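Local coordinates for protein peptidoglycan D,D-transpeptidase FtsI (PDB 6SYN) that probably cross-links peptidoglycan strands as a class B penicillin-binding protein, a D,D-transpeptidase of the periplasm that also binds beta-lactam antibiotics, at residues G425-I436 with G488-M499; D454-G462 with V474-Y485. All coordinates share one frame; numbering follows the deposited sequence. Where two conformers were deposited one is given.

How the interactions relate
Interaction 2 is the hairpin of strands 455-464 and 471-478 in the antiparallel five-stranded sheet of the transpeptidase domain; interaction 1 packs helices 487-490 and 492-505 against the loop that leads into strand 437-446, an outermost strand of that sheet. Their centres lie about 14 Å apart. Along the chain, 425-436 comes first, then 454-462, 474-485 and 488-499, so the hairpin falls between the two halves of interaction 1. The contacts meet where S491 OG probably hydrogen-bonds A458 O and F495 packs on T460. Helix 492-505 thus packs on both the sheet and the loop, while the other end of the hairpin reaches the ligand pocket.

Interaction 1: G425-I436 with G488-M499; sequences GGTKAAIKGYRI and GAVSAPVFGAIM
I431 sets its CG1 anti to its own carbonyl carbon (chi1 -49°) and extends at chi2, which carries CD1 to the helix 492-505, where it lies 3.5 Å from M499 CB. M499 in turn has its CG anti to the backbone N (chi1 -167°) and then bends at chi2 and chi3; the two side chains cross at about a right angle, and the methyl end of I431 meets the base of the methionine, not its sulfur. The same CD1 also rests near the backbone oxygen of G496.

Toward the start of the helix, A429 meets A492 and the F495 ring. Lying at the end of the short 3-10 segment 427-429, it places its CB 3.9 Å from A492 CB and 4.2 Å from F495 CD1, obliquely to that ring. I436 CD1 also approaches the F495 ring obliquely, and the phenyl group packs on T460 of the neighbouring strand. At G496 the backbones approach closely, with A429 CA and G496 CA 4.0 Å apart. G488 CA makes a CA-H...O contact with G425 O at 3.2 Å.

K428 lays its CB against P493 CD, 4.1 Å apart, and its aliphatic CD beside G488 O, before its end turns away from the helix.

No hydrogen bond links the two segments. This face of the transpeptidase domain is therefore joined by apolar packing and by close backbone approach at glycines, while the helix pairs its own backbone, as in G496 N to A492 O, and the loop also bonds to residues outside the contact, such as G426 with V419.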
# COMPACT_ATOMS: atom_id res chain seq x y z
N GLY A 425 0.07 22.61 -6.89
CA GLY A 425 -1.02 21.73 -7.35
C GLY A 425 -1.48 20.75 -6.29
O GLY A 425 -2.43 19.99 -6.58
N GLY A 426 -0.86 20.76 -5.10
CA GLY A 426 -1.18 19.86 -3.98
C GLY A 426 -1.39 20.61 -2.67
O GLY A 426 -1.11 20.02 -1.61
N THR A 427 -1.89 21.84 -2.75
CA THR A 427 -2.25 22.72 -1.60
C THR A 427 -3.18 21.99 -0.62
O THR A 427 -3.09 22.27 0.59
CB THR A 427 -2.91 24.01 -2.10
OG1 THR A 427 -3.80 23.65 -3.16
CG2 THR A 427 -1.90 25.03 -2.60
N LYS A 428 -4.04 21.10 -1.13
CA LYS A 428 -5.04 20.34 -0.32
C LYS A 428 -4.34 19.44 0.71
O LYS A 428 -5.00 19.10 1.71
CB LYS A 428 -6.00 19.55 -1.22
CG LYS A 428 -7.26 20.31 -1.59
CD LYS A 428 -8.08 19.68 -2.70
CE LYS A 428 -8.94 20.68 -3.45
NZ LYS A 428 -10.05 21.21 -2.62
N ALA A 429 -3.07 19.10 0.50
CA ALA A 429 -2.25 18.25 1.40
C ALA A 429 -1.59 19.08 2.51
O ALA A 429 -0.97 18.46 3.39
CB ALA A 429 -1.21 17.51 0.61
N ALA A 430 -1.69 20.41 2.46
CA ALA A 430 -1.03 21.32 3.44
C ALA A 430 -1.49 20.96 4.85
O ALA A 430 -2.70 20.72 5.04
CB ALA A 430 -1.33 22.77 3.12
N ILE A 431 -0.54 20.92 5.79
CA ILE A 431 -0.75 20.56 7.22
C ILE A 431 -0.48 21.81 8.06
O ILE A 431 0.59 22.40 7.89
CB ILE A 431 0.17 19.40 7.64
CG1 ILE A 431 0.09 18.25 6.64
CG2 ILE A 431 -0.12 18.96 9.07
CD1 ILE A 431 0.44 16.91 7.21
N LYS A 432 -1.41 22.15 8.95
CA LYS A 432 -1.33 23.38 9.78
C LYS A 432 -0.16 23.23 10.76
O LYS A 432 -0.17 22.29 11.58
CB LYS A 432 -2.66 23.62 10.51
CG LYS A 432 -3.86 23.91 9.63
CD LYS A 432 -3.77 25.22 8.85
CE LYS A 432 -5.01 25.52 8.03
NZ LYS A 432 -6.11 26.09 8.86
N GLY A 433 0.83 24.13 10.65
CA GLY A 433 1.95 24.27 11.60
C GLY A 433 3.16 23.45 11.20
O GLY A 433 4.10 23.37 12.01
N TYR A 434 3.14 22.86 10.00
CA TYR A 434 4.23 22.00 9.46
C TYR A 434 4.51 22.37 8.01
O TYR A 434 3.56 22.71 7.27
CB TYR A 434 3.86 20.51 9.53
CG TYR A 434 3.77 19.92 10.92
CD1 TYR A 434 4.89 19.41 11.56
CD2 TYR A 434 2.55 19.83 11.57
CE1 TYR A 434 4.80 18.84 12.82
CE2 TYR A 434 2.45 19.27 12.84
CZ TYR A 434 3.57 18.78 13.47
OH TYR A 434 3.47 18.22 14.71
N ARG A 435 5.79 22.27 7.61
CA ARG A 435 6.28 22.37 6.22
C ARG A 435 6.38 20.96 5.64
O ARG A 435 6.85 20.06 6.37
CB ARG A 435 7.66 23.01 6.17
CG ARG A 435 7.78 24.35 6.89
CD ARG A 435 9.23 24.66 7.22
NE ARG A 435 10.11 24.58 6.06
CZ ARG A 435 11.44 24.54 6.12
NH1 ARG A 435 12.07 24.58 7.28
NH2 ARG A 435 12.15 24.47 5.00
N ILE A 436 5.97 20.77 4.38
CA ILE A 436 5.95 19.43 3.71
C ILE A 436 6.56 19.54 2.31
O ILE A 436 6.39 20.59 1.67
CB ILE A 436 4.54 18.81 3.68
CG1 ILE A 436 3.58 19.53 2.73
CG2 ILE A 436 3.95 18.71 5.09
CD1 ILE A 436 2.24 18.85 2.59
N GLY A 488 -3.79 15.90 -6.96
CA GLY A 488 -3.89 17.14 -6.17
C GLY A 488 -5.27 17.31 -5.54
O GLY A 488 -5.36 17.97 -4.48
N ALA A 489 -6.29 16.74 -6.17
CA ALA A 489 -7.72 16.90 -5.82
C ALA A 489 -8.23 15.72 -4.99
O ALA A 489 -9.17 15.92 -4.19
CB ALA A 489 -8.51 17.06 -7.09
N VAL A 490 -7.65 14.52 -5.18
CA VAL A 490 -8.20 13.23 -4.67
C VAL A 490 -7.26 12.60 -3.63
O VAL A 490 -7.78 12.10 -2.61
CB VAL A 490 -8.46 12.25 -5.83
CG1 VAL A 490 -8.72 10.83 -5.35
CG2 VAL A 490 -9.61 12.73 -6.71
N SER A 491 -5.95 12.61 -3.87
CA SER A 491 -4.93 11.94 -3.00
C SER A 491 -4.24 12.96 -2.07
O SER A 491 -4.01 12.60 -0.90
CB SER A 491 -3.95 11.16 -3.83
OG SER A 491 -4.61 10.13 -4.55
N ALA A 492 -3.92 14.16 -2.56
CA ALA A 492 -3.34 15.27 -1.75
C ALA A 492 -4.05 15.39 -0.41
O ALA A 492 -3.39 15.40 0.63
CB ALA A 492 -3.39 16.57 -2.52
N PRO A 493 -5.40 15.49 -0.35
CA PRO A 493 -6.09 15.67 0.92
C PRO A 493 -5.91 14.48 1.87
O PRO A 493 -5.74 14.70 3.05
CB PRO A 493 -7.58 15.86 0.56
CG PRO A 493 -7.71 15.34 -0.86
CD PRO A 493 -6.34 15.45 -1.49
N VAL A 494 -5.95 13.26 1.33
CA VAL A 494 -5.77 11.99 2.10
C VAL A 494 -4.33 11.95 2.64
O VAL A 494 -4.16 11.48 3.78
CB VAL A 494 -6.08 10.74 1.25
CG1 VAL A 494 -5.83 9.46 2.04
CG2 VAL A 494 -7.49 10.76 0.71
N PHE A 495 -3.36 12.43 1.87
CA PHE A 495 -1.94 12.56 2.31
C PHE A 495 -1.89 13.50 3.52
O PHE A 495 -1.26 13.15 4.53
CB PHE A 495 -1.04 13.08 1.19
CG PHE A 495 0.41 13.23 1.59
CD1 PHE A 495 0.80 14.26 2.44
CD2 PHE A 495 1.37 12.35 1.13
CE1 PHE A 495 2.13 14.40 2.81
CE2 PHE A 495 2.70 12.50 1.50
CZ PHE A 495 3.08 13.52 2.34
N GLY A 496 -2.54 14.67 3.41
CA GLY A 496 -2.55 15.71 4.45
C GLY A 496 -3.11 15.17 5.76
O GLY A 496 -2.42 15.30 6.79
N ALA A 497 -4.30 14.57 5.70
CA ALA A 497 -5.00 13.94 6.84
C ALA A 497 -4.10 12.90 7.51
O ALA A 497 -4.03 12.90 8.75
CB ALA A 497 -6.29 13.32 6.36
N ILE A 498 -3.44 12.03 6.73
CA ILE A 498 -2.61 10.91 7.28
C ILE A 498 -1.33 11.48 7.90
O ILE A 498 -1.04 11.14 9.05
CB ILE A 498 -2.32 9.83 6.21
CG1 ILE A 498 -3.55 8.95 5.97
CG2 ILE A 498 -1.10 9.00 6.61
CD1 ILE A 498 -3.39 7.93 4.87
N MET A 499 -0.60 12.33 7.17
CA MET A 499 0.71 12.88 7.63
C MET A 499 0.51 13.77 8.86
O MET A 499 1.39 13.74 9.74
CB MET A 499 1.41 13.66 6.52
CG MET A 499 2.86 13.97 6.83
SD MET A 499 3.78 12.53 7.46
CE MET A 499 4.60 11.97 5.97

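Interaction 2: D454-G462 with V474-Y485; sequences DRYLAYTAG and VVVINDPQAGKY
Y456 and Y485 lie face over face in an offset stack beside an antiparallel beta hairpin, strands 455-464 and 471-478 of the transpeptidase-domain sheet. Their centroids are 4.4 Å apart and the planes 18° from parallel, with Y485 CD2 over the rim of the Y456 ring. Y485 reaches it with CG between the backbone N and the carbonyl carbon (chi1 53°). Both tyrosines touch the bound ligand CB9, a ring-opened penicillin, so the stack forms part of the pocket wall.

Where strand 455-464 begins, R455 grips D479 side-on in a salt bridge: NE and NH2 both reach D479 OD2, NH2 at 3.1 Å on its syn side, with the acceptor near the guanidinium plane. The other carboxylate oxygen, D479 OD1, accepts Q481 NE2 at 2.8 Å, so both carboxylate oxygens have a partner. Q481 NE2 also sits over one guanidinium face.

Behind these, the ladder sets the register. A458 pairs with I477 and T460 with V475 through two hydrogen bonds each, and D479 N adds a bond to Y456 O. On the face of L457, Y459 and A461, V476 CG2 lies over the Y459 ring as a CH-pi contact, 4.0 Å from its centroid, while L457 CD2 lies against N478 OD1 and CB.

Outside the hairpin, Y459 OH hydrogen-bonds E249 O and N478 OD1 accepts from K445 NZ, and strand 437-446 flanks the hairpin. On the opposite face, A458 CB lies 3.5 Å from Y485 O and 4.2 Å from P480 CG.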
# COMPACT_ATOMS: atom_id res chain seq x y z
N ASP A 454 -8.89 6.77 -20.60
CA ASP A 454 -9.18 8.02 -19.85
C ASP A 454 -9.66 7.61 -18.45
O ASP A 454 -10.74 8.03 -18.02
CB ASP A 454 -10.11 8.92 -20.68
CG ASP A 454 -9.44 9.41 -21.96
OD1 ASP A 454 -8.23 9.13 -22.13
OD2 ASP A 454 -10.13 10.05 -22.77
N ARG A 455 -8.82 6.80 -17.80
CA ARG A 455 -8.94 6.30 -16.41
C ARG A 455 -7.58 6.58 -15.76
O ARG A 455 -6.57 6.56 -16.49
CB ARG A 455 -9.37 4.82 -16.45
CG ARG A 455 -10.46 4.55 -17.48
CD ARG A 455 -11.05 3.15 -17.46
NE ARG A 455 -11.88 2.90 -16.29
CZ ARG A 455 -13.17 2.56 -16.30
NH1 ARG A 455 -13.83 2.41 -17.44
NH2 ARG A 455 -13.80 2.36 -15.16
N TYR A 456 -7.54 6.92 -14.47
CA TYR A 456 -6.35 7.57 -13.86
C TYR A 456 -5.98 6.95 -12.51
O TYR A 456 -6.85 6.41 -11.81
CB TYR A 456 -6.60 9.08 -13.72
CG TYR A 456 -7.10 9.74 -14.98
CD1 TYR A 456 -6.24 10.05 -16.02
CD2 TYR A 456 -8.45 10.03 -15.15
CE1 TYR A 456 -6.70 10.64 -17.19
CE2 TYR A 456 -8.92 10.62 -16.31
CZ TYR A 456 -8.05 10.93 -17.33
OH TYR A 456 -8.51 11.52 -18.48
N LEU A 457 -4.68 7.00 -12.20
CA LEU A 457 -4.10 6.77 -10.85
C LEU A 457 -3.85 8.13 -10.19
O LEU A 457 -2.88 8.81 -10.59
CB LEU A 457 -2.77 6.01 -10.99
CG LEU A 457 -2.86 4.64 -11.65
CD1 LEU A 457 -1.47 4.12 -11.96
CD2 LEU A 457 -3.61 3.66 -10.76
N ALA A 458 -4.69 8.51 -9.23
CA ALA A 458 -4.52 9.73 -8.41
C ALA A 458 -3.43 9.47 -7.38
O ALA A 458 -3.64 8.63 -6.48
CB ALA A 458 -5.83 10.14 -7.77
N TYR A 459 -2.30 10.16 -7.54
CA TYR A 459 -1.06 10.01 -6.73
C TYR A 459 -0.85 11.24 -5.85
O TYR A 459 -1.07 12.37 -6.31
CB TYR A 459 0.17 9.92 -7.63
CG TYR A 459 0.53 8.56 -8.17
CD1 TYR A 459 1.14 7.61 -7.37
CD2 TYR A 459 0.34 8.25 -9.51
CE1 TYR A 459 1.53 6.38 -7.87
CE2 TYR A 459 0.72 7.02 -10.03
CZ TYR A 459 1.31 6.09 -9.20
OH TYR A 459 1.69 4.87 -9.70
N THR A 460 -0.37 11.03 -4.63
CA THR A 460 0.36 12.04 -3.83
C THR A 460 1.40 11.30 -2.99
O THR A 460 1.02 10.42 -2.20
CB THR A 460 -0.60 12.93 -3.03
OG1 THR A 460 -1.21 13.83 -3.95
CG2 THR A 460 0.09 13.73 -1.94
N ALA A 461 2.68 11.61 -3.22
CA ALA A 461 3.84 11.09 -2.47
C ALA A 461 4.54 12.27 -1.81
O ALA A 461 4.41 13.39 -2.33
CB ALA A 461 4.76 10.34 -3.40
N GLY A 462 5.25 12.04 -0.70
CA GLY A 462 6.00 13.12 -0.05
C GLY A 462 6.61 12.71 1.28
O GLY A 462 6.56 11.51 1.65
N VAL A 474 3.40 7.56 0.71
CA VAL A 474 2.79 7.45 -0.64
C VAL A 474 1.30 7.14 -0.46
O VAL A 474 0.95 6.34 0.44
CB VAL A 474 3.48 6.39 -1.51
CG1 VAL A 474 2.71 6.10 -2.80
CG2 VAL A 474 4.92 6.77 -1.83
N VAL A 475 0.46 7.78 -1.27
CA VAL A 475 -1.00 7.53 -1.42
C VAL A 475 -1.30 7.50 -2.93
O VAL A 475 -0.98 8.49 -3.61
CB VAL A 475 -1.82 8.60 -0.67
CG1 VAL A 475 -3.32 8.38 -0.79
CG2 VAL A 475 -1.41 8.67 0.79
N VAL A 476 -1.83 6.37 -3.42
CA VAL A 476 -2.33 6.18 -4.82
C VAL A 476 -3.79 5.72 -4.73
O VAL A 476 -4.04 4.71 -4.06
CB VAL A 476 -1.45 5.20 -5.62
CG1 VAL A 476 -1.34 3.82 -4.98
CG2 VAL A 476 -1.92 5.06 -7.07
N ILE A 477 -4.71 6.47 -5.35
CA ILE A 477 -6.12 6.05 -5.59
C ILE A 477 -6.20 5.55 -7.03
O ILE A 477 -5.95 6.35 -7.95
CB ILE A 477 -7.14 7.18 -5.34
CG1 ILE A 477 -6.98 7.84 -3.96
CG2 ILE A 477 -8.56 6.68 -5.56
CD1 ILE A 477 -7.29 6.94 -2.79
N ASN A 478 -6.54 4.28 -7.20
CA ASN A 478 -6.60 3.61 -8.52
C ASN A 478 -8.05 3.72 -9.04
O ASN A 478 -8.95 3.13 -8.41
CB ASN A 478 -6.03 2.20 -8.42
CG ASN A 478 -6.48 1.27 -9.53
OD1 ASN A 478 -6.33 1.58 -10.71
ND2 ASN A 478 -7.02 0.12 -9.14
N ASP A 479 -8.22 4.51 -10.11
CA ASP A 479 -9.44 4.68 -10.95
C ASP A 479 -10.58 5.35 -10.18
O ASP A 479 -11.68 4.81 -10.11
CB ASP A 479 -9.89 3.35 -11.57
CG ASP A 479 -10.84 3.52 -12.74
OD1 ASP A 479 -11.01 4.66 -13.20
OD2 ASP A 479 -11.42 2.52 -13.18
N PRO A 480 -10.37 6.59 -9.67
CA PRO A 480 -11.46 7.39 -9.11
C PRO A 480 -12.51 7.74 -10.18
O PRO A 480 -12.12 8.26 -11.20
CB PRO A 480 -10.78 8.65 -8.56
CG PRO A 480 -9.45 8.72 -9.29
CD PRO A 480 -9.08 7.29 -9.62
N GLN A 481 -13.79 7.44 -9.91
CA GLN A 481 -14.90 7.52 -10.89
C GLN A 481 -16.05 8.40 -10.37
O GLN A 481 -17.18 8.21 -10.85
CB GLN A 481 -15.43 6.11 -11.20
CG GLN A 481 -14.59 5.33 -12.20
CD GLN A 481 -14.44 6.04 -13.53
OE1 GLN A 481 -15.22 6.93 -13.89
NE2 GLN A 481 -13.43 5.63 -14.29
N ALA A 482 -15.79 9.36 -9.48
CA ALA A 482 -16.84 10.19 -8.84
C ALA A 482 -16.75 11.66 -9.27
O ALA A 482 -17.52 12.47 -8.72
CB ALA A 482 -16.78 10.04 -7.34
N GLY A 483 -15.88 12.01 -10.23
CA GLY A 483 -15.81 13.37 -10.80
C GLY A 483 -14.39 13.88 -10.90
O GLY A 483 -13.86 13.91 -12.02
N LYS A 484 -13.81 14.30 -9.78
CA LYS A 484 -12.40 14.77 -9.73
C LYS A 484 -11.50 13.53 -9.83
O LYS A 484 -11.92 12.46 -9.32
CB LYS A 484 -12.16 15.60 -8.47
CG LYS A 484 -13.07 16.81 -8.33
CD LYS A 484 -12.57 17.85 -7.35
CE LYS A 484 -13.69 18.58 -6.63
NZ LYS A 484 -13.20 19.80 -5.95
N TYR A 485 -10.34 13.64 -10.50
CA TYR A 485 -9.42 12.49 -10.73
C TYR A 485 -7.94 12.87 -10.55
O TYR A 485 -7.13 11.94 -10.47
CB TYR A 485 -9.69 11.87 -12.10
CG TYR A 485 -9.65 12.86 -13.24
CD1 TYR A 485 -10.79 13.55 -13.61
CD2 TYR A 485 -8.48 13.10 -13.94
CE1 TYR A 485 -10.77 14.47 -14.65
CE2 TYR A 485 -8.45 14.01 -14.99
CZ TYR A 485 -9.60 14.70 -15.35
OH TYR A 485 -9.59 15.60 -16.37